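PDB 5MU5: DUF115 domain-containing protein from Magnetospirillum magneticum AMB-1, which is a Maf-type glycosyltransferase that probably transfers sugars to flagellin and is involved in the formation of bacterial flagella. Local coordinates for residues R193-A198 with S226-D231; A198-C203 with Q233-G238. One frame throughout, in Å; residues are numbered along the deposited sequence.

Interaction 1: residues R193-A198 with S226-D231; sequences RQLRSA and SEFMRD
Glu227, Phe228 and Asp231 of helix 219-235 meet Leu195 and Arg196 of helix 188-202, two helices that pack side by side on one face of the parallel four-stranded sheet in the alpha/beta N-terminal domain of Maf. The axes of the two segments run the same way at 41° and approach no closer than 10.6 Å, so side chains have to bridge the gap. Glu227 comes first. Its extended chain carries OE2 to 3.7 Å from Arg196 NH1, a long salt bridge at the edge of the guanidinium. One residue on, Phe228 turns inward, and its CD1 lies 4.2 Å from Leu195 CB; both side chains also rest on Val125 of strand 123-127, which makes this the sheet-facing, apolar layer of the contact. Asp231, one turn beyond Glu227, supplies the strong ionic partner and completes a three-residue salt-bridge network on the outer side. Arg196 bends at chi3, which carries NE away from Asp231 and presents the NH1 corner of its guanidinium to the acids; CD passes 3.5 Å from Asp231 OD2. With two acidic groups beside a single NH1, the positive charge of the arginine is probably well stabilised. The short bond, Arg196 NH1 to Asp231 OD2 at 2.7 Å (N-H...O 155°), lies in the guanidinium plane but meets the oxygen from above the carboxylate, the planes being 77° apart.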
loop_
_atom_site.group_PDB
_atom_site.type_symbol
_atom_site.label_atom_id
_atom_site.label_comp_id
_atom_site.label_asym_id
_atom_site.label_seq_id
_atom_site.Cartn_x
_atom_site.Cartn_y
_atom_site.Cartn_z
ATOM N N ARG A 193 -0.786 1.283 13.811
ATOM C CA ARG A 193 -1.357 0.402 12.783
ATOM C C ARG A 193 -2.861 0.558 12.604
ATOM O O ARG A 193 -3.375 0.513 11.485
ATOM C CB ARG A 193 -1.071 -1.083 13.083
ATOM C CG ARG A 193 0.357 -1.499 12.793
ATOM C CD ARG A 193 0.531 -3.004 12.597
ATOM N NE ARG A 193 1.732 -3.252 11.794
ATOM C CZ ARG A 193 2.986 -3.304 12.256
ATOM N NH1 ARG A 193 3.251 -3.146 13.549
ATOM N NH2 ARG A 193 3.988 -3.519 11.407
ATOM N N GLN A 194 -3.564 0.711 13.718
ATOM C CA GLN A 194 -5.030 0.755 13.703
ATOM C C GLN A 194 -5.532 2.070 13.183
ATOM O O GLN A 194 -6.527 2.105 12.481
ATOM C CB GLN A 194 -5.556 0.570 15.099
ATOM C CG GLN A 194 -5.168 -0.744 15.718
ATOM C CD GLN A 194 -6.177 -1.770 15.416
ATOM O OE1 GLN A 194 -6.166 -2.359 14.337
ATOM N NE2 GLN A 194 -7.100 -1.976 16.354
ATOM N N LEU A 195 -4.854 3.154 13.564
ATOM C CA LEU A 195 -5.184 4.486 13.066
ATOM C C LEU A 195 -4.987 4.550 11.565
ATOM O O LEU A 195 -5.868 5.017 10.842
ATOM C CB LEU A 195 -4.322 5.557 13.720
ATOM C CG LEU A 195 -4.911 6.230 14.941
ATOM C CD1 LEU A 195 -3.910 7.241 15.485
ATOM C CD2 LEU A 195 -6.237 6.885 14.540
ATOM N N ARG A 196 -3.838 4.056 11.106
ATOM C CA ARG A 196 -3.545 4.012 9.673
ATOM C C ARG A 196 -4.615 3.226 8.962
ATOM O O ARG A 196 -5.135 3.655 7.960
ATOM C CB ARG A 196 -2.160 3.402 9.385
ATOM C CG ARG A 196 -1.004 4.304 9.794
ATOM C CD ARG A 196 0.311 3.916 9.134
ATOM N NE ARG A 196 0.842 2.625 9.585
ATOM C CZ ARG A 196 1.744 2.452 10.551
ATOM N NH1 ARG A 196 2.217 3.471 11.244
ATOM N NH2 ARG A 196 2.158 1.231 10.847
ATOM N N SER A 197 -4.973 2.089 9.522
ATOM C CA SER A 197 -5.986 1.230 8.935
ATOM C C SER A 197 -7.386 1.878 8.952
ATOM O O SER A 197 -8.178 1.740 8.017
ATOM C CB SER A 197 -5.991 -0.093 9.686
ATOM O OG SER A 197 -7.064 -0.884 9.248
ATOM N N ALA A 198 -7.688 2.593 10.019
ATOM C CA ALA A 198 -8.989 3.282 10.124
ATOM C C ALA A 198 -9.140 4.345 9.040
ATOM O O ALA A 198 -10.172 4.434 8.413
ATOM C CB ALA A 198 -9.125 3.915 11.492
ATOM N N SER A 226 2.023 12.507 16.990
ATOM C CA SER A 226 3.196 12.818 16.156
ATOM C C SER A 226 3.381 11.781 15.067
ATOM O O SER A 226 3.662 12.118 13.926
ATOM C CB SER A 226 4.483 12.842 16.969
ATOM O OG SER A 226 4.444 13.904 17.866
ATOM N N GLU A 227 3.267 10.511 15.433
ATOM C CA GLU A 227 3.435 9.453 14.470
ATOM C C GLU A 227 2.357 9.584 13.412
ATOM O O GLU A 227 2.651 9.558 12.246
ATOM C CB GLU A 227 3.386 8.087 15.135
ATOM C CG GLU A 227 3.623 6.942 14.161
ATOM C CD GLU A 227 3.865 5.611 14.854
ATOM O OE1 GLU A 227 3.743 5.564 16.106
ATOM O OE2 GLU A 227 4.170 4.611 14.144
ATOM N N PHE A 228 1.108 9.763 13.811
ATOM C CA PHE A 228 0.057 9.888 12.816
ATOM C C PHE A 228 0.302 11.073 11.845
ATOM O O PHE A 228 0.120 10.929 10.644
ATOM C CB PHE A 228 -1.309 9.961 13.480
ATOM C CG PHE A 228 -2.428 10.112 12.502
ATOM C CD1 PHE A 228 -2.883 9.014 11.800
ATOM C CD2 PHE A 228 -3.009 11.350 12.269
ATOM C CE1 PHE A 228 -3.907 9.143 10.890
ATOM C CE2 PHE A 228 -4.037 11.488 11.355
ATOM C CZ PHE A 228 -4.488 10.378 10.661
ATOM N N MET A 229 0.771 12.205 12.359
ATOM C CA MET A 229 1.089 13.380 11.528
ATOM C C MET A 229 2.144 13.135 10.466
ATOM O O MET A 229 2.065 13.705 9.381
ATOM C CB MET A 229 1.555 14.541 12.387
ATOM C CG MET A 229 0.454 15.103 13.258
ATOM S SD MET A 229 1.011 16.446 14.308
ATOM C CE MET A 229 0.934 17.794 13.110
ATOM N N ARG A 230 3.146 12.332 10.795
ATOM C CA ARG A 230 4.142 11.899 9.823
ATOM C C ARG A 230 3.551 10.853 8.861
ATOM O O ARG A 230 3.807 10.892 7.662
ATOM C CB ARG A 230 5.385 11.346 10.543
ATOM C CG ARG A 230 6.164 12.423 11.302
ATOM C CD ARG A 230 7.478 11.911 11.876
ATOM N NE ARG A 230 7.265 10.644 12.560
ATOM C CZ ARG A 230 7.011 10.497 13.858
ATOM N NH1 ARG A 230 6.968 11.535 14.690
ATOM N NH2 ARG A 230 6.812 9.280 14.339
ATOM N N ASP A 231 2.743 9.943 9.395
ATOM C CA ASP A 231 2.109 8.857 8.620
ATOM C C ASP A 231 1.000 9.299 7.653
ATOM O O ASP A 231 0.733 8.615 6.660
ATOM C CB ASP A 231 1.415 7.842 9.563
ATOM C CG ASP A 231 2.379 6.908 10.302
ATOM O OD1 ASP A 231 3.587 6.868 9.979
ATOM O OD2 ASP A 231 1.879 6.185 11.210
#

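Interaction 2: residues A198-C203 with Q233-G238; sequences AIRCCC and QLIGIG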
loop_
_atom_site.group_PDB
_atom_site.type_symbol
_atom_site.label_atom_id
_atom_site.label_comp_id
_atom_site.label_asym_id
_atom_site.label_seq_id
_atom_site.Cartn_x
_atom_site.Cartn_y
_atom_site.Cartn_z
ATOM N N ALA A 198 -7.688 2.593 10.019
ATOM C CA ALA A 198 -8.989 3.282 10.124
ATOM C C ALA A 198 -9.140 4.345 9.040
ATOM O O ALA A 198 -10.172 4.434 8.413
ATOM C CB ALA A 198 -9.125 3.915 11.492
ATOM N N ILE A 199 -8.075 5.115 8.797
ATOM C CA ILE A 199 -8.084 6.138 7.752
ATOM C C ILE A 199 -8.078 5.502 6.368
ATOM O O ILE A 199 -8.798 5.928 5.452
ATOM C CB ILE A 199 -6.864 7.074 7.845
ATOM C CG1 ILE A 199 -6.835 7.823 9.171
ATOM C CG2 ILE A 199 -6.891 8.081 6.720
ATOM C CD1 ILE A 199 -7.996 8.770 9.377
ATOM N N ARG A 200 -7.246 4.486 6.223
ATOM C CA ARG A 200 -7.064 3.820 4.951
ATOM C C ARG A 200 -8.331 3.162 4.445
ATOM O O ARG A 200 -8.579 3.142 3.250
ATOM C CB ARG A 200 -5.968 2.758 5.068
ATOM C CG ARG A 200 -5.718 1.982 3.780
ATOM C CD ARG A 200 -4.754 0.819 3.960
ATOM N NE ARG A 200 -3.483 1.244 4.541
ATOM C CZ ARG A 200 -3.016 0.903 5.749
ATOM N NH1 ARG A 200 -3.698 0.086 6.571
ATOM N NH2 ARG A 200 -1.829 1.374 6.136
ATOM N N CYS A 201 -9.112 2.597 5.360
ATOM C CA CYS A 201 -10.324 1.855 4.998
ATOM C C CYS A 201 -11.576 2.709 4.851
ATOM O O CYS A 201 -12.531 2.319 4.195
ATOM C CB CYS A 201 -10.600 0.788 6.046
ATOM S SG CYS A 201 -9.398 -0.542 5.950
ATOM N N CYS A 202 -11.582 3.866 5.489
ATOM C CA CYS A 202 -12.711 4.749 5.400
ATOM C C CYS A 202 -12.574 5.640 4.188
ATOM O O CYS A 202 -13.439 5.630 3.330
ATOM C CB CYS A 202 -12.817 5.591 6.651
ATOM S SG CYS A 202 -14.166 6.766 6.524
ATOM N N CYS A 203 -11.504 6.421 4.118
ATOM C CA CYS A 203 -11.290 7.281 2.966
ATOM C C CYS A 203 -9.893 7.892 2.988
ATOM O O CYS A 203 -9.701 9.050 3.388
ATOM C CB CYS A 203 -12.311 8.393 2.977
ATOM S SG CYS A 203 -12.364 9.149 1.370
ATOM N N GLN A 233 0.217 11.679 5.374
ATOM C CA GLN A 233 0.503 11.892 3.959
ATOM C C GLN A 233 0.748 10.609 3.118
ATOM O O GLN A 233 0.436 10.569 1.926
ATOM C CB GLN A 233 1.734 12.786 3.848
ATOM C CG GLN A 233 1.508 14.193 4.396
ATOM C CD GLN A 233 2.764 15.046 4.325
ATOM O OE1 GLN A 233 3.900 14.545 4.425
ATOM N NE2 GLN A 233 2.570 16.345 4.151
ATOM N N LEU A 234 1.296 9.566 3.735
ATOM C CA LEU A 234 1.620 8.332 3.010
ATOM C C LEU A 234 0.440 7.366 2.850
ATOM O O LEU A 234 0.489 6.472 2.007
ATOM C CB LEU A 234 2.756 7.588 3.720
ATOM C CG LEU A 234 4.173 8.168 3.687
ATOM C CD1 LEU A 234 4.204 9.620 4.144
ATOM C CD2 LEU A 234 5.072 7.318 4.581
ATOM N N ILE A 235 -0.604 7.527 3.663
ATOM C CA ILE A 235 -1.704 6.556 3.686
ATOM C C ILE A 235 -2.455 6.460 2.370
ATOM O O ILE A 235 -2.843 5.373 1.967
ATOM C CB ILE A 235 -2.721 6.828 4.813
ATOM C CG1 ILE A 235 -2.062 6.620 6.169
ATOM C CG2 ILE A 235 -3.892 5.854 4.704
ATOM C CD1 ILE A 235 -2.878 7.090 7.349
ATOM N N GLY A 236 -2.650 7.589 1.704
ATOM C CA GLY A 236 -3.378 7.608 0.438
ATOM C C GLY A 236 -2.519 7.491 -0.811
ATOM O O GLY A 236 -2.909 7.983 -1.867
ATOM N N ILE A 237 -1.374 6.821 -0.704
ATOM C CA ILE A 237 -0.439 6.701 -1.820
ATOM C C ILE A 237 -0.494 5.286 -2.337
ATOM O O ILE A 237 -0.990 4.404 -1.654
ATOM C CB ILE A 237 1.002 7.069 -1.362
ATOM C CG1 ILE A 237 1.024 8.511 -0.820
ATOM C CG2 ILE A 237 2.032 6.908 -2.482
ATOM C CD1 ILE A 237 0.543 9.571 -1.799
ATOM N N GLY A 238 -0.033 5.081 -3.563
ATOM C CA GLY A 238 0.125 3.746 -4.082
ATOM C C GLY A 238 -0.967 3.224 -4.985
ATOM O O GLY A 238 -0.812 2.121 -5.507
#
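Ile235 reaches from the weakly bonded part of helix 219-235 to Ile199 and Arg200 near the end of helix 188-202, and its two branches divide the work. CG1 is anti to the carbonyl carbon (chi1 -66°), and the chain then runs on extended through chi2, carrying CD1 forward to 4.0 Å from Ile199 CB. The other branch, CG2, rests against Arg200, 3.7 Å from its CB; the CA of the same residue is 3.8 Å from CG2. The isoleucine thus grips two consecutive residues of the helix. In Ile199, CG2 is anti to the backbone N and CG1 to the carbonyl carbon (chi1 -61°), and CD1 is turned aside at chi2, which leaves CB and CG2 to meet Ile235 CD1, the latter at 4.2 Å; the two side chains cross at about a right angle. The CG1 arm leads away from Ile235, to the side of Phe228; the residue also packs on His148 and His123 of the sheet. Arg200 takes part through its CB, while the chain beyond runs out to the exposed surface with a bend at chi3. An alanine in place of Ile235 would lack both branches, which would probably open a gap beside Ile199 and leave the CA and CB of Arg200 without their apolar cover. The CA atoms of Arg200 and Ile235 are 6.1 Å apart. The contact, entirely apolar, belongs to a Rossmann-like sheet (order 3-2-1-4), where helix 188-202 links parallel strands 180-183 and 211-214 in a beta-alpha-beta crossover and helix 219-235 follows.

Both interactions join helix 188-202 to helix 219-235, the second continuing the first towards the C-terminal ends, with centres about 9 Å apart. Each is partly buried, yet they are built differently. Interaction 1 combines an apolar layer against the sheet with a charged network on its outer side, whereas interaction 2 relies on aliphatic packing alone, with the buried Ile199 and the exposed Arg200 on helix 188-202. Their apolar parts form one continuous seam: Phe228 CE1 lies 3.6 Å from Ile199 CG1, and Ile235 CD1 lies 3.9 Å from Arg196 CA. The salt bridges are confined to interaction 1, while the apolar contact runs through both.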